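Local structure of 6b protein (Agrobacterium vitis, 3AQ2) at residues Leu135-Ser140 against Ile193-Val198; Gln40-Asn45 against Glu57-Asp62. The protein probably acts as a toxin that disturbs plant cell proliferation, with an ADP-ribosylation-type fold and a likely link to the microRNA machinery of the host. All blocks are in the same frame, centred on the assembly; numbering follows the deposited sequence.

Interaction 1: residues Leu135-Ser140 against Ile193-Val198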
ATOM      1  N   LEU A 135       3.644   0.756   4.402  1.00  8.14           N
ATOM      2  CA  LEU A 135       2.340   0.154   4.639  1.00  9.16           C
ATOM      3  C   LEU A 135       2.245  -1.043   3.694  1.00  9.14           C
ATOM      4  O   LEU A 135       2.475  -0.910   2.493  1.00  9.88           O
ATOM      5  CB  LEU A 135       1.232   1.167   4.306  1.00  9.41           C
ATOM      6  CG  LEU A 135       1.291   2.488   5.091  1.00 10.98           C
ATOM      7  CD1 LEU A 135       0.293   3.489   4.526  1.00 12.74           C
ATOM      8  CD2 LEU A 135       1.043   2.224   6.562  1.00 12.26           C
ATOM      9  N   ALA A 136       1.938  -2.214   4.235  1.00  8.76           N
ATOM     10  CA  ALA A 136       1.710  -3.403   3.418  1.00  8.93           C
ATOM     11  C   ALA A 136       0.210  -3.565   3.203  1.00  9.36           C
ATOM     12  O   ALA A 136      -0.574  -3.563   4.163  1.00  9.35           O
ATOM     13  CB  ALA A 136       2.320  -4.630   4.096  1.00  9.06           C
ATOM     14  N   ILE A 137      -0.188  -3.698   1.936  1.00  9.06           N
ATOM     15  CA  ILE A 137      -1.601  -3.754   1.588  1.00  9.09           C
ATOM     16  C   ILE A 137      -1.917  -4.883   0.628  1.00  9.11           C
ATOM     17  O   ILE A 137      -1.024  -5.408  -0.052  1.00  9.45           O
ATOM     18  CB  ILE A 137      -2.088  -2.432   0.924  1.00  8.93           C
ATOM     19  CG1 ILE A 137      -1.323  -2.158  -0.391  1.00  9.32           C
ATOM     20  CG2 ILE A 137      -2.038  -1.253   1.930  1.00  9.41           C
ATOM     21  CD1 ILE A 137      -2.013  -1.096  -1.266  1.00  9.78           C
ATOM     22  N   LEU A 138      -3.190  -5.262   0.607  1.00  9.52           N
ATOM     23  CA  LEU A 138      -3.754  -6.007  -0.505  1.00 10.25           C
ATOM     24  C   LEU A 138      -4.524  -4.993  -1.343  1.00 10.19           C
ATOM     25  O   LEU A 138      -5.290  -4.173  -0.812  1.00 10.98           O
ATOM     26  CB  LEU A 138      -4.663  -7.122   0.007  1.00 10.76           C
ATOM     27  CG  LEU A 138      -3.846  -8.245   0.653  1.00 11.39           C
ATOM     28  CD1 LEU A 138      -4.723  -9.085   1.558  1.00 13.90           C
ATOM     29  CD2 LEU A 138      -3.163  -9.124  -0.402  1.00 13.04           C
ATOM     30  N   MET A 139      -4.271  -5.004  -2.649  1.00  9.79           N
ATOM     31  CA  MET A 139      -4.825  -3.982  -3.536  1.00  9.62           C
ATOM     32  C   MET A 139      -6.267  -4.282  -3.947  1.00  9.93           C
ATOM     33  O   MET A 139      -6.657  -5.446  -4.127  1.00 10.78           O
ATOM     34  CB  MET A 139      -3.965  -3.858  -4.793  1.00  9.21           C
ATOM     35  CG  MET A 139      -2.610  -3.240  -4.501  1.00  9.65           C
ATOM     36  SD  MET A 139      -1.557  -3.201  -5.961  1.00 10.91           S
ATOM     37  CE  MET A 139      -1.500  -4.948  -6.355  1.00 11.12           C
ATOM     38  N   SER A 140      -7.043  -3.209  -4.077  1.00 10.16           N
ATOM     39  CA  SER A 140      -8.404  -3.282  -4.586  1.00 10.58           C
ATOM     40  C   SER A 140      -8.413  -3.385  -6.115  1.00 11.06           C
ATOM     41  O   SER A 140      -7.364  -3.309  -6.761  1.00 11.65           O
ATOM     42  CB  SER A 140      -9.166  -2.030  -4.171  1.00 10.74           C
ATOM     43  OG  SER A 140      -8.714  -0.936  -4.946  1.00 11.27           O
ATOM     44  N   ILE A 193      -7.532   8.314   2.239  1.00 14.10           N
ATOM     45  CA  ILE A 193      -8.755   7.525   2.128  1.00 13.70           C
ATOM     46  C   ILE A 193      -8.835   6.455   3.212  1.00 13.16           C
ATOM     47  O   ILE A 193      -7.814   5.997   3.723  1.00 13.16           O
ATOM     48  CB  ILE A 193      -8.891   6.874   0.717  1.00 13.45           C
ATOM     49  CG1 ILE A 193      -7.743   5.900   0.418  1.00 13.00           C
ATOM     50  CG2 ILE A 193      -8.967   7.970  -0.363  1.00 13.90           C
ATOM     51  CD1 ILE A 193      -7.967   5.045  -0.834  1.00 13.57           C
ATOM     52  N   HIS A 194     -10.049   6.076   3.583  1.00 12.96           N
ATOM     53  CA  HIS A 194     -10.251   4.911   4.430  1.00 13.53           C
ATOM     54  C   HIS A 194      -9.902   3.645   3.634  1.00 13.04           C
ATOM     55  O   HIS A 194     -10.483   3.393   2.573  1.00 13.23           O
ATOM     56  CB  HIS A 194     -11.704   4.884   4.898  1.00 14.53           C
ATOM     57  CG  HIS A 194     -12.112   3.619   5.574  1.00 17.01           C
ATOM     58  ND1 HIS A 194     -11.324   2.967   6.501  1.00 21.00           N
ATOM     59  CD2 HIS A 194     -13.269   2.917   5.504  1.00 20.15           C
ATOM     60  CE1 HIS A 194     -11.962   1.897   6.941  1.00 19.69           C
ATOM     61  NE2 HIS A 194     -13.140   1.839   6.346  1.00 23.06           N
ATOM     62  N   TYR A 195      -8.952   2.858   4.141  1.00 12.62           N
ATOM     63  CA  TYR A 195      -8.453   1.699   3.395  1.00 12.40           C
ATOM     64  C   TYR A 195      -7.786   0.700   4.345  1.00 12.66           C
ATOM     65  O   TYR A 195      -7.027   1.113   5.222  1.00 12.59           O
ATOM     66  CB  TYR A 195      -7.439   2.166   2.341  1.00 11.54           C
ATOM     67  CG  TYR A 195      -7.120   1.136   1.280  1.00 11.13           C
ATOM     68  CD1 TYR A 195      -7.786   1.155   0.050  1.00 10.93           C
ATOM     69  CD2 TYR A 195      -6.153   0.148   1.506  1.00 11.80           C
ATOM     70  CE1 TYR A 195      -7.503   0.205  -0.934  1.00 11.19           C
ATOM     71  CE2 TYR A 195      -5.862  -0.810   0.534  1.00 11.69           C
ATOM     72  CZ  TYR A 195      -6.541  -0.767  -0.684  1.00 11.12           C
ATOM     73  OH  TYR A 195      -6.255  -1.708  -1.647  1.00 11.68           O
ATOM     74  N   PRO A 196      -8.070  -0.610   4.184  1.00 12.31           N
ATOM     75  CA  PRO A 196      -7.502  -1.568   5.137  1.00 12.35           C
ATOM     76  C   PRO A 196      -5.999  -1.716   4.966  1.00 11.60           C
ATOM     77  O   PRO A 196      -5.510  -1.843   3.844  1.00 11.59           O
ATOM     78  CB  PRO A 196      -8.193  -2.893   4.774  1.00 12.47           C
ATOM     79  CG  PRO A 196      -9.398  -2.492   3.943  1.00 13.52           C
ATOM     80  CD  PRO A 196      -8.919  -1.291   3.190  1.00 12.82           C
ATOM     81  N   ILE A 197      -5.290  -1.690   6.086  1.00 11.38           N
ATOM     82  CA  ILE A 197      -3.847  -1.882   6.096  1.00 10.36           C
ATOM     83  C   ILE A 197      -3.562  -3.236   6.728  1.00 10.95           C
ATOM     84  O   ILE A 197      -4.049  -3.520   7.820  1.00 11.58           O
ATOM     85  CB  ILE A 197      -3.143  -0.743   6.893  1.00 10.29           C
ATOM     86  CG1 ILE A 197      -3.551   0.648   6.357  1.00 10.25           C
ATOM     87  CG2 ILE A 197      -1.610  -0.933   6.872  1.00  9.69           C
ATOM     88  CD1 ILE A 197      -3.269   0.880   4.857  1.00 10.09           C
ATOM     89  N   VAL A 198      -2.798  -4.082   6.036  1.00 10.42           N
ATOM     90  CA  VAL A 198      -2.454  -5.393   6.580  1.00 10.34           C
ATOM     91  C   VAL A 198      -1.407  -5.245   7.689  1.00 10.25           C
ATOM     92  O   VAL A 198      -1.579  -5.763   8.800  1.00 11.05           O
ATOM     93  CB  VAL A 198      -1.954  -6.355   5.490  1.00 10.19           C
ATOM     94  CG1 VAL A 198      -1.550  -7.705   6.112  1.00 10.78           C
ATOM     95  CG2 VAL A 198      -3.035  -6.537   4.421  1.00 11.73           C
TER
HETATM   96  O   HOH W   1      -5.181  -3.988   2.177  1.00 13.41           O
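The mixed sheet of this ADP-ribosylation-type fold is joined here to the segment leading into one of its strands: Ala-136, near the end of strand 133-137, pairs with Val-198, just ahead of strand 199-202. Val-198 N donates to Ala-136 O over 3.0 Å, the donor lying nearly along the C=O axis, and the next residue, Ala-199, continues the pairing with Ala-136. Before this point the 193-198 chain swings away, and a water and a side chain make the links instead. Water 1 accepts from Leu-138 N at 2.8 Å and donates to Pro-196 O at 2.7 Å, bridging two residues whose backbones are too far apart here to bond directly. Farther out, the Tyr-195 side chain reaches across with CG anti to its backbone N (chi1 -165°). Its OH gives its proton to Leu-138 O at 2.8 Å and accepts a weak, bent bond from Ser-140 N at 3.0 Å; both partners lie at the ring edge, near its plane.

Aliphatic contacts flank the strand end on both sides. On one, Ile-137 CG2 touches Ile-197 CD1 at 3.8 Å and approaches the Tyr-195 ring at CE2, Leu-135 CD2 meets Ile-197 CG2, and Leu-84 of strand 83-85 packs on Ile-137 and Tyr-195. On the other, Leu-138 CD1 meets Val-198 CG2 against Phe-34 of helix 20-38.

Every touching residue is buried, and the polar backbone atoms Leu-138 N, Leu-138 O, Pro-196 O and, weakly, Ser-140 N find their partners here in one phenol hydroxyl and one water.

Interaction 2: residues Gln40-Asn45 against Glu57-Asp62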
ATOM      1  N   GLN A  40     -11.785 -13.827   0.501  1.00 23.62           N
ATOM      2  CA  GLN A  40     -11.115 -13.493  -0.755  1.00 23.86           C
ATOM      3  C   GLN A  40     -11.590 -12.173  -1.354  1.00 22.78           C
ATOM      4  O   GLN A  40     -10.908 -11.590  -2.200  1.00 22.68           O
ATOM      5  CB  GLN A  40     -11.290 -14.629  -1.774  1.00 25.07           C
ATOM      6  CG  GLN A  40     -12.704 -14.800  -2.336  1.00 27.07           C
ATOM      7  CD  GLN A  40     -13.540 -15.837  -1.601  1.00 31.18           C
ATOM      8  OE1 GLN A  40     -14.280 -16.601  -2.226  1.00 33.80           O
ATOM      9  NE2 GLN A  40     -13.431 -15.876  -0.277  1.00 32.14           N
ATOM     10  N   LEU A  41     -12.767 -11.726  -0.922  1.00 22.93           N
ATOM     11  CA  LEU A  41     -13.385 -10.516  -1.443  1.00 22.12           C
ATOM     12  C   LEU A  41     -13.754  -9.613  -0.272  1.00 20.52           C
ATOM     13  O   LEU A  41     -14.646  -9.947   0.512  1.00 21.15           O
ATOM     14  CB  LEU A  41     -14.649 -10.886  -2.233  1.00 23.67           C
ATOM     15  CG  LEU A  41     -15.262  -9.861  -3.193  1.00 26.00           C
ATOM     16  CD1 LEU A  41     -15.705  -8.610  -2.482  1.00 28.78           C
ATOM     17  CD2 LEU A  41     -14.311  -9.515  -4.311  1.00 28.17           C
ATOM     18  N   VAL A  42     -13.086  -8.468  -0.169  1.00 17.93           N
ATOM     19  CA  VAL A  42     -13.233  -7.609   1.004  1.00 16.40           C
ATOM     20  C   VAL A  42     -13.724  -6.208   0.638  1.00 14.81           C
ATOM     21  O   VAL A  42     -12.966  -5.406   0.112  1.00 13.71           O
ATOM     22  CB  VAL A  42     -11.900  -7.502   1.798  1.00 15.98           C
ATOM     23  CG1 VAL A  42     -12.088  -6.706   3.078  1.00 16.11           C
ATOM     24  CG2 VAL A  42     -11.348  -8.885   2.128  1.00 16.02           C
ATOM     25  N   TYR A  43     -14.995  -5.930   0.939  1.00 15.42           N
ATOM     26  CA  TYR A  43     -15.500  -4.556   0.930  1.00 14.89           C
ATOM     27  C   TYR A  43     -15.159  -3.931   2.271  1.00 14.30           C
ATOM     28  O   TYR A  43     -14.961  -4.645   3.259  1.00 14.65           O
ATOM     29  CB  TYR A  43     -17.003  -4.520   0.676  1.00 16.38           C
ATOM     30  CG  TYR A  43     -17.345  -4.815  -0.761  1.00 16.76           C
ATOM     31  CD1 TYR A  43     -17.526  -6.125  -1.190  1.00 18.94           C
ATOM     32  CD2 TYR A  43     -17.428  -3.790  -1.710  1.00 16.89           C
ATOM     33  CE1 TYR A  43     -17.832  -6.410  -2.510  1.00 19.74           C
ATOM     34  CE2 TYR A  43     -17.737  -4.074  -3.042  1.00 17.30           C
ATOM     35  CZ  TYR A  43     -17.924  -5.390  -3.430  1.00 19.51           C
ATOM     36  OH  TYR A  43     -18.217  -5.722  -4.739  1.00 21.96           O
ATOM     37  N   PHE A  44     -15.076  -2.606   2.317  1.00 13.40           N
ATOM     38  CA  PHE A  44     -14.550  -1.957   3.524  1.00 13.49           C
ATOM     39  C   PHE A  44     -15.074  -0.566   3.805  1.00 14.12           C
ATOM     40  O   PHE A  44     -15.252  -0.204   4.967  1.00 15.77           O
ATOM     41  CB  PHE A  44     -13.015  -1.941   3.514  1.00 12.55           C
ATOM     42  CG  PHE A  44     -12.407  -1.318   2.275  1.00 12.63           C
ATOM     43  CD1 PHE A  44     -12.074   0.043   2.251  1.00 12.23           C
ATOM     44  CD2 PHE A  44     -12.176  -2.085   1.140  1.00 12.44           C
ATOM     45  CE1 PHE A  44     -11.508   0.627   1.111  1.00 12.23           C
ATOM     46  CE2 PHE A  44     -11.600  -1.510  -0.016  1.00 12.82           C
ATOM     47  CZ  PHE A  44     -11.278  -0.148  -0.024  1.00 12.77           C
ATOM     48  N   ASN A  45     -15.327   0.205   2.747  1.00 13.26           N
ATOM     49  CA  ASN A  45     -15.784   1.578   2.910  1.00 13.37           C
ATOM     50  C   ASN A  45     -17.273   1.726   2.655  1.00 13.92           C
ATOM     51  O   ASN A  45     -17.769   1.307   1.609  1.00 13.52           O
ATOM     52  CB  ASN A  45     -15.008   2.526   1.985  1.00 12.73           C
ATOM     53  CG  ASN A  45     -15.240   3.990   2.336  1.00 14.93           C
ATOM     54  OD1 ASN A  45     -14.889   4.438   3.431  1.00 15.48           O
ATOM     55  ND2 ASN A  45     -15.842   4.742   1.411  1.00 16.42           N
ATOM     56  N   GLU A  57     -15.677  -0.318  -4.042  1.00 12.61           N
ATOM     57  CA  GLU A  57     -14.265  -0.737  -3.984  1.00 12.06           C
ATOM     58  C   GLU A  57     -14.100  -2.006  -3.151  1.00 12.05           C
ATOM     59  O   GLU A  57     -14.609  -2.081  -2.030  1.00 12.77           O
ATOM     60  CB  GLU A  57     -13.380   0.384  -3.433  1.00 11.38           C
ATOM     61  CG  GLU A  57     -11.893   0.101  -3.621  1.00 11.31           C
ATOM     62  CD  GLU A  57     -10.994   1.316  -3.386  1.00 11.53           C
ATOM     63  OE1 GLU A  57     -11.487   2.370  -2.933  1.00 12.16           O
ATOM     64  OE2 GLU A  57      -9.784   1.199  -3.679  1.00 11.35           O
ATOM     65  N   TYR A  58     -13.392  -2.997  -3.691  1.00 12.09           N
ATOM     66  CA  TYR A  58     -13.190  -4.254  -2.969  1.00 12.93           C
ATOM     67  C   TYR A  58     -11.753  -4.736  -3.089  1.00 13.20           C
ATOM     68  O   TYR A  58     -11.114  -4.530  -4.121  1.00 12.31           O
ATOM     69  CB  TYR A  58     -14.166  -5.334  -3.465  1.00 14.15           C
ATOM     70  CG  TYR A  58     -13.991  -5.700  -4.928  1.00 15.01           C
ATOM     71  CD1 TYR A  58     -13.043  -6.642  -5.311  1.00 15.99           C
ATOM     72  CD2 TYR A  58     -14.782  -5.118  -5.922  1.00 16.25           C
ATOM     73  CE1 TYR A  58     -12.862  -6.996  -6.644  1.00 17.26           C
ATOM     74  CE2 TYR A  58     -14.605  -5.467  -7.276  1.00 16.67           C
ATOM     75  CZ  TYR A  58     -13.636  -6.404  -7.617  1.00 17.08           C
ATOM     76  OH  TYR A  58     -13.424  -6.782  -8.932  1.00 19.23           O
ATOM     77  N   LEU A  59     -11.245  -5.336  -2.018  1.00 13.79           N
ATOM     78  CA  LEU A  59      -9.912  -5.922  -2.032  1.00 15.25           C
ATOM     79  C   LEU A  59      -9.993  -7.323  -2.569  1.00 16.72           C
ATOM     80  O   LEU A  59     -10.922  -8.072  -2.252  1.00 16.63           O
ATOM     81  CB  LEU A  59      -9.302  -5.985  -0.624  1.00 14.96           C
ATOM     82  CG  LEU A  59      -9.251  -4.722   0.230  1.00 16.00           C
ATOM     83  CD1 LEU A  59      -8.501  -5.019   1.523  1.00 16.33           C
ATOM     84  CD2 LEU A  59      -8.595  -3.580  -0.514  1.00 16.73           C
ATOM     85  N   LEU A  60      -8.970  -7.671  -3.346  1.00 18.48           N
ATOM     86  CA  LEU A  60      -8.763  -9.019  -3.828  1.00 20.50           C
ATOM     87  C   LEU A  60      -7.645  -9.580  -2.954  1.00 19.82           C
ATOM     88  O   LEU A  60      -6.491  -9.184  -3.089  1.00 19.91           O
ATOM     89  CB  LEU A  60      -8.341  -8.993  -5.307  1.00 20.79           C
ATOM     90  CG  LEU A  60      -9.250  -8.322  -6.360  1.00 22.72           C
ATOM     91  CD1 LEU A  60      -9.312  -6.812  -6.198  1.00 24.83           C
ATOM     92  CD2 LEU A  60      -8.755  -8.645  -7.756  1.00 23.16           C
ATOM     93  N   SER A  61      -7.993 -10.463  -2.027  1.00 19.59           N
ATOM     94  CA  SER A  61      -7.023 -10.911  -1.027  1.00 20.10           C
ATOM     95  C   SER A  61      -6.264 -12.180  -1.424  1.00 20.15           C
ATOM     96  O   SER A  61      -5.332 -12.586  -0.725  1.00 20.19           O
ATOM     97  CB  SER A  61      -7.710 -11.118   0.314  1.00 20.38           C
ATOM     98  OG  SER A  61      -8.757 -12.048   0.177  1.00 24.45           O
ATOM     99  N   ASP A  62      -6.671 -12.794  -2.537  1.00 20.04           N
ATOM    100  CA  ASP A  62      -5.923 -13.903  -3.151  1.00 20.12           C
ATOM    101  C   ASP A  62      -4.799 -13.371  -4.041  1.00 19.88           C
ATOM    102  O   ASP A  62      -4.678 -13.746  -5.222  1.00 21.28           O
ATOM    103  CB  ASP A  62      -6.842 -14.777  -3.998  1.00 20.75           C
ATOM    104  CG  ASP A  62      -7.733 -15.670  -3.172  1.00 21.45           C
ATOM    105  OD1 ASP A  62      -7.393 -15.960  -2.002  1.00 22.48           O
ATOM    106  OD2 ASP A  62      -8.777 -16.102  -3.705  1.00 20.04           O
TER
HETATM  107  O   HOH W   2     -15.695  -0.730   0.095  1.00 13.60           O
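Val-42 and Leu-59 form the central hydrogen-bonded pair of a two-stranded antiparallel beta hairpin, strands 41-43 and 58-60. Backbone bonds define the register. Leu-59 N donates to Val-42 O at 2.7 Å, and Val-42 N returns the bond to Leu-59 O at 3.0 Å. Beyond the strands, Ser-61 N gives a nearly straight bond to Gln-40 O at 3.1 Å.

Aromatic and aliphatic contacts differ on the two faces. On the partly exposed face, Tyr-58 sits between Leu-41 and Tyr-43. Its CB lies over the centre of the Tyr-43 ring, 3.7 Å from the centroid, a CH-pi contact. The two tyrosine side chains run side by side and point the same way, yet their rings are oblique, with planes at 52°. Tyr-58 CG stands between its backbone N and carbonyl carbon (chi1 62°), a position that brings it to 3.9 Å from Leu-41 CD2; the same methyl presses against Tyr-58 ring atom CD1 at only 3.3 Å, a tight fit.

On the buried face, the CB atoms of Val-42 and Leu-59 pack together, while Phe-44 crosses Leu-59 at about a right angle, its CE2 meeting Leu-59 CD2. Phe-44 CZ also rests against CG and CD of Glu-57, its ring plane 56° from that of the carboxylate, which turns to Arg-161 and Ser-140. At the Gln-40 and Ser-61 end, Asp-62 OD1 forms a salt bridge with Arg-35 of helix 20-38.

A water bridges the two segments at the loop end: water 2 accepts from Asn-45 N at 2.8 Å and lies 2.7 Å from Glu-57 O.

Overall arrangement
Interaction 1 lies in the core, its centre about 5 Å from the centre of the chain, whereas interaction 2 is partly buried at about 14 Å; their centres are some 10 Å apart. They meet directly. Ser-140 OG hydrogen-bonds Glu-57 OE2 at 2.7 Å, Phe-44 and Tyr-195 set their rings edge-to-face, and His-194 NE2 makes a weak bond to Phe-44 O. Helix 20-38 is common to both, its Phe-34 touching Leu-59 as well as Leu-138 and Val-198. The polar links differ in kind: interaction 1 has one backbone bond plus phenol and water links, interaction 2 three backbone bonds, a partly exposed tyrosine face and exposed Asp-62 at one end.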